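Local structure of glycosyl hydrolase (Rhizobium leguminosarum bv. trifolii, 5NDX) at residues A[421-426]-A[513-518]; A[33-38]-A[353-358]; A[196-201]-A[210-215]. The protein is a bacterial orthologue of human α-L-iduronidase, a family 39 glycosidase that probably hydrolyses O-glycosidic bonds of iduronic acid residues. The protein carries 2 engineered substitutions. All blocks are in the same frame, centred on the assembly; numbering follows the deposited sequence.

Interaction 1. Residues A[421-426]-A[513-518]; sequences SGRTAV and DVPLPS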
ATOM      1  N   SER A 421     -16.286 -19.659   5.808  1.00 33.80           N
ATOM      2  CA  SER A 421     -17.221 -18.942   4.958  1.00 34.03           C
ATOM      3  C   SER A 421     -18.448 -18.613   5.812  1.00 35.17           C
ATOM      4  O   SER A 421     -18.558 -19.023   6.946  1.00 35.88           O
ATOM      5  CB  SER A 421     -17.625 -19.781   3.747  1.00 32.72           C
ATOM      6  OG  SER A 421     -18.277 -20.979   4.193  1.00 34.36           O
ATOM      7  N   GLY A 422     -19.427 -17.966   5.230  1.00 37.36           N
ATOM      8  CA  GLY A 422     -20.650 -17.592   5.944  1.00 37.22           C
ATOM      9  C   GLY A 422     -21.032 -16.140   5.580  1.00 36.63           C
ATOM     10  O   GLY A 422     -20.465 -15.538   4.632  1.00 36.07           O
ATOM     11  N   ARG A 423     -21.993 -15.599   6.295  1.00 36.07           N
ATOM     12  CA  ARG A 423     -22.470 -14.240   6.088  1.00 39.84           C
ATOM     13  C   ARG A 423     -23.265 -13.805   7.284  1.00 38.49           C
ATOM     14  O   ARG A 423     -23.807 -14.670   7.969  1.00 32.40           O
ATOM     15  CB  ARG A 423     -23.230 -14.072   4.759  1.00 41.69           C
ATOM     16  CG  ARG A 423     -24.525 -14.815   4.575  1.00 46.92           C
ATOM     17  CD  ARG A 423     -25.123 -14.377   3.229  1.00 50.85           C
ATOM     18  NE  ARG A 423     -24.483 -15.134   2.189  1.00 53.08           N
ATOM     19  CZ  ARG A 423     -23.835 -14.704   1.118  1.00 53.77           C
ATOM     20  NH1 ARG A 423     -23.700 -13.456   0.761  1.00 50.31           N
ATOM     21  NH2 ARG A 423     -23.322 -15.632   0.335  1.00 60.32           N
ATOM     22  N   THR A 424     -23.233 -12.503   7.596  1.00 35.24           N
ATOM     23  CA  THR A 424     -24.122 -11.924   8.572  1.00 38.24           C
ATOM     24  C   THR A 424     -24.883 -10.787   7.903  1.00 37.85           C
ATOM     25  O   THR A 424     -24.463 -10.238   6.884  1.00 38.98           O
ATOM     26  CB  THR A 424     -23.489 -11.085   9.719  1.00 42.90           C
ATOM     27  OG1 THR A 424     -22.091 -10.855   9.617  1.00 48.07           O
ATOM     28  CG2 THR A 424     -23.860 -11.498  10.950  1.00 43.38           C
ATOM     29  N   ALA A 425     -25.913 -10.345   8.592  1.00 35.15           N
ATOM     30  CA  ALA A 425     -26.718  -9.213   8.180  1.00 37.45           C
ATOM     31  C   ALA A 425     -26.361  -8.004   9.042  1.00 34.90           C
ATOM     32  O   ALA A 425     -26.244  -8.140  10.265  1.00 34.85           O
ATOM     33  CB  ALA A 425     -28.175  -9.578   8.323  1.00 37.64           C
ATOM     34  N   VAL A 426     -26.161  -6.849   8.396  1.00 33.15           N
ATOM     35  CA  VAL A 426     -25.949  -5.605   9.097  1.00 32.89           C
ATOM     36  C   VAL A 426     -26.960  -4.572   8.603  1.00 33.87           C
ATOM     37  O   VAL A 426     -27.166  -4.385   7.366  1.00 34.30           O
ATOM     38  CB  VAL A 426     -24.511  -5.073   8.913  1.00 33.34           C
ATOM     39  CG1 VAL A 426     -24.322  -3.687   9.461  1.00 34.07           C
ATOM     40  CG2 VAL A 426     -23.512  -6.025   9.557  1.00 34.79           C
ATOM     41  N   ASP A 513     -25.719  -7.253   3.276  1.00 33.82           N
ATOM     42  CA  ASP A 513     -25.388  -8.671   3.377  1.00 33.59           C
ATOM     43  C   ASP A 513     -23.876  -8.731   3.395  1.00 32.78           C
ATOM     44  O   ASP A 513     -23.220  -8.211   2.480  1.00 35.65           O
ATOM     45  CB  ASP A 513     -25.957  -9.401   2.172  1.00 35.87           C
ATOM     46  CG  ASP A 513     -25.376 -10.793   2.027  1.00 39.65           C
ATOM     47  OD1 ASP A 513     -25.733 -11.657   2.887  1.00 38.56           O
ATOM     48  OD2 ASP A 513     -24.496 -10.960   1.105  1.00 39.53           O
ATOM     49  N   VAL A 514     -23.305  -9.325   4.435  1.00 32.07           N
ATOM     50  CA  VAL A 514     -21.887  -9.185   4.716  1.00 32.71           C
ATOM     51  C   VAL A 514     -21.224 -10.579   4.717  1.00 32.34           C
ATOM     52  O   VAL A 514     -21.188 -11.224   5.725  1.00 29.93           O
ATOM     53  CB  VAL A 514     -21.677  -8.478   6.053  1.00 32.45           C
ATOM     54  CG1 VAL A 514     -20.225  -8.313   6.355  1.00 33.71           C
ATOM     55  CG2 VAL A 514     -22.339  -7.109   6.040  1.00 34.55           C
ATOM     56  N   PRO A 515     -20.678 -11.012   3.568  1.00 31.65           N
ATOM     57  CA  PRO A 515     -19.992 -12.308   3.555  1.00 31.87           C
ATOM     58  C   PRO A 515     -18.724 -12.347   4.373  1.00 30.61           C
ATOM     59  O   PRO A 515     -18.105 -11.323   4.600  1.00 29.38           O
ATOM     60  CB  PRO A 515     -19.644 -12.526   2.078  1.00 31.89           C
ATOM     61  CG  PRO A 515     -20.486 -11.544   1.313  1.00 31.90           C
ATOM     62  CD  PRO A 515     -20.722 -10.384   2.243  1.00 31.16           C
ATOM     63  N   LEU A 516     -18.393 -13.548   4.832  1.00 30.20           N
ATOM     64  CA  LEU A 516     -17.113 -13.863   5.431  1.00 31.05           C
ATOM     65  C   LEU A 516     -16.309 -14.639   4.378  1.00 30.76           C
ATOM     66  O   LEU A 516     -16.729 -15.733   3.974  1.00 32.88           O
ATOM     67  CB  LEU A 516     -17.298 -14.700   6.686  1.00 30.75           C
ATOM     68  CG  LEU A 516     -16.019 -15.232   7.343  1.00 31.13           C
ATOM     69  CD1 LEU A 516     -15.270 -14.061   7.895  1.00 31.12           C
ATOM     70  CD2 LEU A 516     -16.382 -16.228   8.468  1.00 33.83           C
ATOM     71  N   PRO A 517     -15.158 -14.139   3.925  1.00 30.24           N
ATOM     72  CA  PRO A 517     -14.620 -12.806   4.184  1.00 28.95           C
ATOM     73  C   PRO A 517     -15.120 -11.732   3.227  1.00 28.34           C
ATOM     74  O   PRO A 517     -15.527 -12.032   2.105  1.00 28.86           O
ATOM     75  CB  PRO A 517     -13.132 -12.991   3.951  1.00 29.34           C
ATOM     76  CG  PRO A 517     -13.009 -14.081   2.947  1.00 29.53           C
ATOM     77  CD  PRO A 517     -14.248 -14.941   3.062  1.00 29.72           C
ATOM     78  N   SER A 518     -15.068 -10.480   3.684  1.00 27.98           N
ATOM     79  CA  SER A 518     -15.370  -9.347   2.825  1.00 27.90           C
ATOM     80  C   SER A 518     -14.910  -8.063   3.438  1.00 28.29           C
ATOM     81  O   SER A 518     -14.666  -7.977   4.650  1.00 27.35           O
ATOM     82  CB  SER A 518     -16.891  -9.270   2.510  1.00 28.14           C
ATOM     83  OG  SER A 518     -17.630  -8.875   3.681  1.00 29.25           O
TER
HETATM   84  O   HOH W   1     -26.907 -11.196   5.147  1.00 34.96           O
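The guanidinium of Arg423 and the carboxylate of Asp513 lie nearly in one plane, 15° apart, and meet edge on. NH1 of Arg423 donates within its own plane to the syn lone pair of Asp513 OD2 at 2.6 Å, a short but bent salt bridge (136° at the hydrogen). Pro515 approaches the guanidinium obliquely, its CG 3.8 Å from Arg423 NH1. The arginine reaches the acid by starting in the crowded position between backbone N and carbonyl carbon and then bending at chi3 (82°), while Asp513 holds CG anti to its N. The other carboxylate oxygen, Asp513 OD1, accepts from a water that also donates weakly to Thr424 O.

Beneath this pair runs an antiparallel ladder. Thr424 N donates to Val514 O at 3.1 Å, and Val514 N returns a bond to Thr424 O at 2.9 Å, almost along the C=O axis. Beyond the non-hydrogen-bonded pair Arg423–Pro515, Leu516 N makes a nearly straight bond of 2.9 Å to Gly422 O. A CA-H...O contact joins Arg423 CA to Val514 O at 3.3 Å. On the face of Thr424 and Val514 the surroundings are buried: Val514 rests on Leu411 and His413, and its CG2 lies 3.9 Å from Val426 CG2.

This joins 508-516, an edge strand of the mixed sheet, to 422-431, whose other neighbour is strand 4-10. After Leu516 a cis peptide to Pro517 turns the chain, and Ser518 OG donates back to Pro515 O. Chemically, main-chain bonds and buried aliphatic groups carry the pairing; the ion pair is exposed in the isolated molecule, where solvent would probably weaken its attraction.

Interaction 2. Residues A[33-38]-A[353-358]; sequences LLEPEM and DRTPPF. Unlike the reference sequence in segment 353-358: Thr355 (reference Ala).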
ATOM      1  N   LEU A  33      13.014  -1.530  -9.919  1.00 39.08           N
ATOM      2  CA  LEU A  33      12.576  -0.160 -10.236  1.00 40.05           C
ATOM      3  C   LEU A  33      12.975   0.284 -11.653  1.00 41.80           C
ATOM      4  O   LEU A  33      12.389   1.197 -12.198  1.00 40.24           O
ATOM      5  CB  LEU A  33      13.120   0.852  -9.231  1.00 40.07           C
ATOM      6  CG  LEU A  33      12.493   0.873  -7.857  1.00 41.03           C
ATOM      7  CD1 LEU A  33      13.334   1.571  -6.805  1.00 42.69           C
ATOM      8  CD2 LEU A  33      11.133   1.570  -7.930  1.00 40.05           C
ATOM      9  N   LEU A  34      13.950  -0.371 -12.251  1.00 43.75           N
ATOM     10  CA  LEU A  34      14.359  -0.058 -13.625  1.00 45.83           C
ATOM     11  C   LEU A  34      13.576  -0.848 -14.666  1.00 45.88           C
ATOM     12  O   LEU A  34      13.720  -0.563 -15.819  1.00 46.77           O
ATOM     13  CB  LEU A  34      15.842  -0.370 -13.829  1.00 47.70           C
ATOM     14  CG  LEU A  34      16.756   0.212 -12.733  1.00 51.56           C
ATOM     15  CD1 LEU A  34      18.187  -0.306 -12.893  1.00 54.81           C
ATOM     16  CD2 LEU A  34      16.705   1.728 -12.714  1.00 48.81           C
ATOM     17  N   GLU A  35      12.759  -1.818 -14.274  1.00 45.04           N
ATOM     18  CA  GLU A  35      12.028  -2.660 -15.238  1.00 46.64           C
ATOM     19  C   GLU A  35      10.702  -2.018 -15.665  1.00 45.82           C
ATOM     20  O   GLU A  35      10.041  -1.381 -14.864  1.00 43.55           O
ATOM     21  CB  GLU A  35      11.697  -4.014 -14.606  1.00 47.78           C
ATOM     22  CG  GLU A  35      12.890  -4.917 -14.304  1.00 51.53           C
ATOM     23  CD  GLU A  35      13.778  -5.186 -15.536  1.00 54.65           C
ATOM     24  OE1 GLU A  35      13.307  -5.299 -16.679  1.00 55.24           O
ATOM     25  OE2 GLU A  35      14.989  -5.245 -15.360  1.00 60.30           O
ATOM     26  N   PRO A  36      10.270  -2.236 -16.914  1.00 45.04           N
ATOM     27  CA  PRO A  36       8.982  -1.642 -17.330  1.00 44.74           C
ATOM     28  C   PRO A  36       7.732  -2.150 -16.592  1.00 43.33           C
ATOM     29  O   PRO A  36       6.754  -1.405 -16.450  1.00 41.70           O
ATOM     30  CB  PRO A  36       8.906  -1.977 -18.819  1.00 46.50           C
ATOM     31  CG  PRO A  36       9.831  -3.154 -18.978  1.00 45.57           C
ATOM     32  CD  PRO A  36      10.968  -2.866 -18.041  1.00 44.35           C
ATOM     33  N   GLU A  37       7.764  -3.388 -16.125  1.00 40.78           N
ATOM     34  CA  GLU A  37       6.674  -3.909 -15.351  1.00 41.89           C
ATOM     35  C   GLU A  37       6.431  -3.065 -14.071  1.00 41.39           C
ATOM     36  O   GLU A  37       5.306  -2.679 -13.794  1.00 39.38           O
ATOM     37  CB  GLU A  37       6.916  -5.346 -14.955  1.00 44.78           C
ATOM     38  CG  GLU A  37       7.015  -6.332 -16.120  1.00 44.14           C
ATOM     39  CD  GLU A  37       8.406  -6.425 -16.713  1.00 42.65           C
ATOM     40  OE1 GLU A  37       9.275  -5.552 -16.459  1.00 40.44           O
ATOM     41  OE2 GLU A  37       8.638  -7.382 -17.446  1.00 44.20           O
ATOM     42  N   MET A  38       7.483  -2.795 -13.311  1.00 39.62           N
ATOM     43  CA  MET A  38       7.385  -1.967 -12.123  1.00 38.25           C
ATOM     44  C   MET A  38       6.995  -0.559 -12.458  1.00 39.29           C
ATOM     45  O   MET A  38       6.234   0.065 -11.683  1.00 35.74           O
ATOM     46  CB  MET A  38       8.691  -1.932 -11.367  1.00 39.54           C
ATOM     47  CG  MET A  38       8.652  -1.281  -9.997  1.00 39.55           C
ATOM     48  SD  MET A  38       7.290  -1.827  -8.935  1.00 40.24           S
ATOM     49  CE  MET A  38       7.874  -3.472  -8.528  1.00 39.49           C
ATOM     50  N   ASP A 353       9.708  -2.579 -26.605  1.00 76.99           N
ATOM     51  CA  ASP A 353       9.875  -3.488 -27.766  1.00 77.05           C
ATOM     52  C   ASP A 353      11.015  -4.527 -27.617  1.00 74.89           C
ATOM     53  O   ASP A 353      11.067  -5.469 -28.398  1.00 64.74           O
ATOM     54  CB  ASP A 353      10.118  -2.710 -29.054  1.00 77.46           C
ATOM     55  CG  ASP A 353       8.904  -1.940 -29.530  1.00 76.49           C
ATOM     56  OD1 ASP A 353       7.956  -2.561 -30.045  1.00 75.48           O
ATOM     57  OD2 ASP A 353       8.948  -0.693 -29.477  1.00 75.01           O
ATOM     58  N   ARG A 354      11.918  -4.346 -26.638  1.00 80.89           N
ATOM     59  CA  ARG A 354      13.014  -5.319 -26.362  1.00 84.28           C
ATOM     60  C   ARG A 354      12.538  -6.410 -25.410  1.00 80.20           C
ATOM     61  O   ARG A 354      12.677  -7.603 -25.704  1.00 87.59           O
ATOM     62  CB  ARG A 354      14.291  -4.672 -25.750  1.00 88.73           C
ATOM     63  CG  ARG A 354      14.735  -3.299 -26.269  1.00 97.02           C
ATOM     64  CD  ARG A 354      14.825  -3.148 -27.795  1.00103.93           C
ATOM     65  NE  ARG A 354      15.787  -4.070 -28.421  1.00111.61           N
ATOM     66  CZ  ARG A 354      15.502  -5.077 -29.263  1.00113.78           C
ATOM     67  NH1 ARG A 354      14.252  -5.347 -29.655  1.00113.18           N
ATOM     68  NH2 ARG A 354      16.499  -5.830 -29.734  1.00114.10           N
ATOM     69  N   THR A 355      11.985  -5.991 -24.273  1.00 71.46           N
ATOM     70  CA  THR A 355      11.648  -6.896 -23.184  1.00 65.57           C
ATOM     71  C   THR A 355      10.364  -7.668 -23.448  1.00 56.38           C
ATOM     72  O   THR A 355       9.516  -7.279 -24.259  1.00 51.57           O
ATOM     73  CB  THR A 355      11.506  -6.177 -21.815  1.00 70.27           C
ATOM     74  OG1 THR A 355      11.085  -4.823 -22.030  1.00 71.29           O
ATOM     75  CG2 THR A 355      12.814  -6.200 -21.026  1.00 73.34           C
ATOM     76  N   PRO A 356      10.226  -8.794 -22.773  1.00 54.91           N
ATOM     77  CA  PRO A 356       9.012  -9.578 -22.997  1.00 53.40           C
ATOM     78  C   PRO A 356       7.719  -8.786 -22.685  1.00 49.81           C
ATOM     79  O   PRO A 356       7.665  -8.081 -21.707  1.00 47.71           O
ATOM     80  CB  PRO A 356       9.194 -10.764 -22.060  1.00 54.24           C
ATOM     81  CG  PRO A 356      10.684 -10.901 -21.949  1.00 55.24           C
ATOM     82  CD  PRO A 356      11.196  -9.501 -21.921  1.00 55.03           C
ATOM     83  N   PRO A 357       6.712  -8.884 -23.544  1.00 47.30           N
ATOM     84  CA  PRO A 357       5.451  -8.219 -23.278  1.00 46.06           C
ATOM     85  C   PRO A 357       4.691  -8.866 -22.056  1.00 44.08           C
ATOM     86  O   PRO A 357       5.085  -9.939 -21.583  1.00 40.88           O
ATOM     87  CB  PRO A 357       4.692  -8.404 -24.582  1.00 46.59           C
ATOM     88  CG  PRO A 357       5.211  -9.667 -25.144  1.00 49.87           C
ATOM     89  CD  PRO A 357       6.645  -9.777 -24.722  1.00 48.59           C
ATOM     90  N   PHE A 358       3.683  -8.172 -21.513  1.00 40.34           N
ATOM     91  CA  PHE A 358       3.066  -8.609 -20.260  1.00 39.60           C
ATOM     92  C   PHE A 358       1.782  -7.887 -20.038  1.00 37.70           C
ATOM     93  O   PHE A 358       1.568  -6.807 -20.590  1.00 36.97           O
ATOM     94  CB  PHE A 358       3.985  -8.388 -19.024  1.00 39.52           C
ATOM     95  CG  PHE A 358       4.184  -6.935 -18.676  1.00 40.24           C
ATOM     96  CD1 PHE A 358       5.102  -6.151 -19.388  1.00 42.41           C
ATOM     97  CD2 PHE A 358       3.426  -6.325 -17.683  1.00 37.94           C
ATOM     98  CE1 PHE A 358       5.239  -4.795 -19.110  1.00 41.00           C
ATOM     99  CE2 PHE A 358       3.566  -4.991 -17.411  1.00 38.23           C
ATOM    100  CZ  PHE A 358       4.478  -4.222 -18.112  1.00 39.92           C
TER
HETATM  101  O   HOH W   2       7.463  -9.030 -18.998  1.00 38.42           O
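Around residues 33-38 the backbone passes from a short 3-10 turn through Glu35, at the N-cap position, into helix 36-45, the first helix after barrel strand 24-27 of the TIM barrel. Residues 353-358 run past this helix start as an irregular chain, extended from Thr355 on; the CA atoms of Glu37 and Phe358 are 7.7 Å apart, and no direct hydrogen bond crosses.

Pro36 and Thr355, which replaces the alanine of the reference sequence, meet tip to tip, ring CG against OG1 at 3.7 Å. The main event is a CH-pi contact. Phe358 starts in the crowded position between its N and carbonyl carbon (chi1 69°), so that its ring lies under Glu37, whose CG stands over the centre, 3.6 Å from the centroid and only 3° off the normal. The bend at chi2 of Glu37 lifts the carboxylate off the ring face, its plane tilted 31° to the ring, and OE2 forms a salt bridge with Arg332, itself also paired with Glu35 OE1. Glu37 OE2 also accepts from a water at 2.6 Å, which donates onward to Pro356 O.

Phe358 bonds through its backbone to Leu544 of strand 536-545, linking barrel helix to C-terminal β-region. Its ring tip, CZ, touches the helix backbone at Glu37 CA, 3.5 Å away.

Interaction 3. Residues A[196-201]-A[210-215]; sequences MAHCDS and GPPRID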
ATOM      1  N   MET A 196      19.091  -0.662  20.888  1.00 50.10           N
ATOM      2  CA  MET A 196      18.355   0.070  21.893  1.00 51.04           C
ATOM      3  C   MET A 196      19.287   0.499  23.040  1.00 52.35           C
ATOM      4  O   MET A 196      19.227   1.649  23.463  1.00 49.61           O
ATOM      5  CB  MET A 196      17.198  -0.793  22.418  1.00 50.73           C
ATOM      6  CG  MET A 196      16.147  -1.158  21.337  1.00 53.72           C
ATOM      7  SD  MET A 196      15.722   0.122  20.123  1.00 53.03           S
ATOM      8  CE  MET A 196      14.554   0.858  21.140  1.00 54.77           C
ATOM      9  N   ALA A 197      20.128  -0.432  23.519  1.00 51.59           N
ATOM     10  CA  ALA A 197      21.159  -0.112  24.528  1.00 55.65           C
ATOM     11  C   ALA A 197      22.080   0.992  24.009  1.00 54.95           C
ATOM     12  O   ALA A 197      22.264   2.015  24.664  1.00 54.87           O
ATOM     13  CB  ALA A 197      21.966  -1.358  24.908  1.00 53.72           C
ATOM     14  N   HIS A 198      22.587   0.807  22.793  1.00 54.70           N
ATOM     15  CA  HIS A 198      23.435   1.821  22.162  1.00 53.56           C
ATOM     16  C   HIS A 198      22.806   3.188  22.033  1.00 52.83           C
ATOM     17  O   HIS A 198      23.475   4.201  22.257  1.00 53.88           O
ATOM     18  CB  HIS A 198      23.883   1.336  20.795  1.00 54.73           C
ATOM     19  CG  HIS A 198      24.951   2.172  20.182  1.00 55.71           C
ATOM     20  ND1 HIS A 198      24.719   2.979  19.098  1.00 56.56           N
ATOM     21  CD2 HIS A 198      26.261   2.329  20.499  1.00 58.87           C
ATOM     22  CE1 HIS A 198      25.830   3.610  18.779  1.00 59.35           C
ATOM     23  NE2 HIS A 198      26.784   3.234  19.612  1.00 59.91           N
ATOM     24  N   CYS A 199      21.534   3.249  21.649  1.00 52.01           N
ATOM     25  CA  CYS A 199      20.851   4.547  21.479  1.00 49.78           C
ATOM     26  C   CYS A 199      20.378   5.153  22.798  1.00 50.51           C
ATOM     27  O   CYS A 199      20.120   6.338  22.861  1.00 51.34           O
ATOM     28  CB  CYS A 199      19.654   4.418  20.505  1.00 49.99           C
ATOM     29  SG  CYS A 199      20.177   4.152  18.788  1.00 51.60           S
ATOM     30  N   ASP A 200      20.250   4.340  23.837  1.00 53.40           N
ATOM     31  CA  ASP A 200      19.838   4.817  25.147  1.00 57.85           C
ATOM     32  C   ASP A 200      21.003   5.417  25.986  1.00 60.62           C
ATOM     33  O   ASP A 200      21.046   6.600  26.200  1.00 60.29           O
ATOM     34  CB  ASP A 200      19.182   3.678  25.911  1.00 58.96           C
ATOM     35  CG  ASP A 200      18.613   4.118  27.233  1.00 58.67           C
ATOM     36  OD1 ASP A 200      18.319   5.296  27.424  1.00 60.54           O
ATOM     37  OD2 ASP A 200      18.402   3.266  28.075  1.00 62.41           O
ATOM     38  N   SER A 201      21.891   4.575  26.506  1.00 66.75           N
ATOM     39  CA  SER A 201      23.182   4.990  27.059  1.00 71.14           C
ATOM     40  C   SER A 201      24.021   4.771  25.815  1.00 74.47           C
ATOM     41  O   SER A 201      23.451   4.753  24.734  1.00 89.70           O
ATOM     42  CB  SER A 201      23.556   4.076  28.210  1.00 68.85           C
ATOM     43  OG  SER A 201      23.183   2.739  27.916  1.00 69.20           O
ATOM     44  N   GLY A 210      27.910  11.115  23.517  1.00 78.30           N
ATOM     45  CA  GLY A 210      26.527  10.723  23.669  1.00 75.22           C
ATOM     46  C   GLY A 210      26.054   9.818  22.542  1.00 69.78           C
ATOM     47  O   GLY A 210      26.750   9.626  21.530  1.00 63.52           O
ATOM     48  N   PRO A 211      24.863   9.235  22.727  1.00 68.22           N
ATOM     49  CA  PRO A 211      24.362   8.234  21.782  1.00 64.05           C
ATOM     50  C   PRO A 211      23.897   8.862  20.470  1.00 57.99           C
ATOM     51  O   PRO A 211      23.440  10.001  20.469  1.00 53.86           O
ATOM     52  CB  PRO A 211      23.187   7.601  22.537  1.00 65.88           C
ATOM     53  CG  PRO A 211      22.701   8.693  23.426  1.00 68.39           C
ATOM     54  CD  PRO A 211      23.895   9.533  23.801  1.00 66.24           C
ATOM     55  N   PRO A 212      24.017   8.127  19.349  1.00 56.89           N
ATOM     56  CA  PRO A 212      23.393   8.622  18.113  1.00 53.85           C
ATOM     57  C   PRO A 212      21.868   8.725  18.275  1.00 49.75           C
ATOM     58  O   PRO A 212      21.269   7.974  19.051  1.00 48.48           O
ATOM     59  CB  PRO A 212      23.757   7.545  17.094  1.00 54.48           C
ATOM     60  CG  PRO A 212      23.812   6.310  17.907  1.00 55.89           C
ATOM     61  CD  PRO A 212      24.475   6.733  19.191  1.00 57.52           C
ATOM     62  N   ARG A 213      21.277   9.707  17.620  1.00 48.71           N
ATOM     63  CA  ARG A 213      19.834   9.917  17.699  1.00 50.38           C
ATOM     64  C   ARG A 213      19.064   8.740  17.066  1.00 48.83           C
ATOM     65  O   ARG A 213      19.597   8.008  16.209  1.00 44.95           O
ATOM     66  CB  ARG A 213      19.439  11.217  17.011  1.00 50.34           C
ATOM     67  CG  ARG A 213      19.671  11.247  15.502  1.00 50.83           C
ATOM     68  CD  ARG A 213      19.167  12.575  14.938  1.00 50.59           C
ATOM     69  NE  ARG A 213      19.678  12.774  13.578  1.00 52.29           N
ATOM     70  CZ  ARG A 213      19.029  12.478  12.440  1.00 51.91           C
ATOM     71  NH1 ARG A 213      17.786  11.968  12.452  1.00 51.72           N
ATOM     72  NH2 ARG A 213      19.626  12.713  11.269  1.00 49.56           N
ATOM     73  N   ILE A 214      17.838   8.560  17.535  1.00 48.58           N
ATOM     74  CA  ILE A 214      16.896   7.625  16.930  1.00 47.01           C
ATOM     75  C   ILE A 214      15.523   8.281  16.985  1.00 46.06           C
ATOM     76  O   ILE A 214      15.058   8.696  18.048  1.00 46.60           O
ATOM     77  CB  ILE A 214      16.947   6.223  17.580  1.00 47.03           C
ATOM     78  CG1 ILE A 214      15.987   5.262  16.854  1.00 47.74           C
ATOM     79  CG2 ILE A 214      16.617   6.278  19.063  1.00 47.33           C
ATOM     80  CD1 ILE A 214      16.238   3.785  17.148  1.00 50.23           C
ATOM     81  N   ASP A 215      14.906   8.432  15.816  1.00 43.74           N
ATOM     82  CA  ASP A 215      13.637   9.130  15.697  1.00 43.46           C
ATOM     83  C   ASP A 215      12.455   8.177  15.716  1.00 42.78           C
ATOM     84  O   ASP A 215      11.359   8.616  15.939  1.00 43.12           O
ATOM     85  CB  ASP A 215      13.636   9.940  14.428  1.00 45.59           C
ATOM     86  CG  ASP A 215      14.722  11.029  14.439  1.00 47.31           C
ATOM     87  OD1 ASP A 215      14.732  11.801  15.395  1.00 52.44           O
ATOM     88  OD2 ASP A 215      15.573  11.087  13.536  1.00 47.74           O
TER
HETATM   89  O   HOH W   3      19.617   8.230  20.972  1.00 53.05           O
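Cys199 O is gripped twice: a water donates to it at 2.7 Å, and Arg255 NH2 adds a weak hydrogen bond from outside the two segments. The same water donates a second, short bond to Pro212 O, 2.5 Å, and so ties the last turn of helix 190-200 to the loop that carries the chain on to strand 216-219. This is the return half of a β-α-β unit of the TIM barrel, in which the helix ends and the chain folds back along it toward the next parallel strand.

No direct hydrogen bond spans the two segments; two prolines and an isoleucine do the rest. Pro211 sets CB and CG against the carbonyls at the helix C-terminus, with CB 3.3 Å from Cys199 O and almost as near to His198 O, while CG lies near Cys199 O and, a little farther, Asp200 O. The side chain of Asp200 turns away to a salt bridge with Arg255, so that one arginine serves both the end of the helix and its acid. Next along, Pro212 crosses the imidazole of His198 at about a right angle. With CG of His198 anti to its N (chi1 -169°), CE1 comes to 3.4 Å from Pro212 CD, and NE2 is left to bond weakly to Thr203 O in the connecting loop. His198 and Pro212 both also touch helix 155-171 at Asp164.

Deeper in, Cys199 turns SG anti to its carbonyl carbon, bringing the sulfur to 4.0 Å from Ile214 CB. Ile214 places CG2 in the crowded position between its N and carbonyl carbon, and this methyl packs against Cys199 CB at 3.8 Å.

Overall arrangement
Interaction 3 lies within the TIM barrel, interaction 2 joins its first helix to the segment leading into strand 358-362, beside strand 536-545, and interaction 1 lies in the mixed sheet. Along the chain, interaction 3, a short α-to-β connection ahead of barrel strand 216-219, is nested inside the long loop that interaction 2 closes. Interaction 1 follows later. None touches another. The centres of interactions 1 and 2 are about 40 Å apart. Those of interactions 2 and 3 are about 43 Å apart, and those of interactions 1 and 3 about 48 Å. They lie in separate parts of the fold, away from the annotated sites, though the side chain of Ile214 is about 9 Å from a bound ligand.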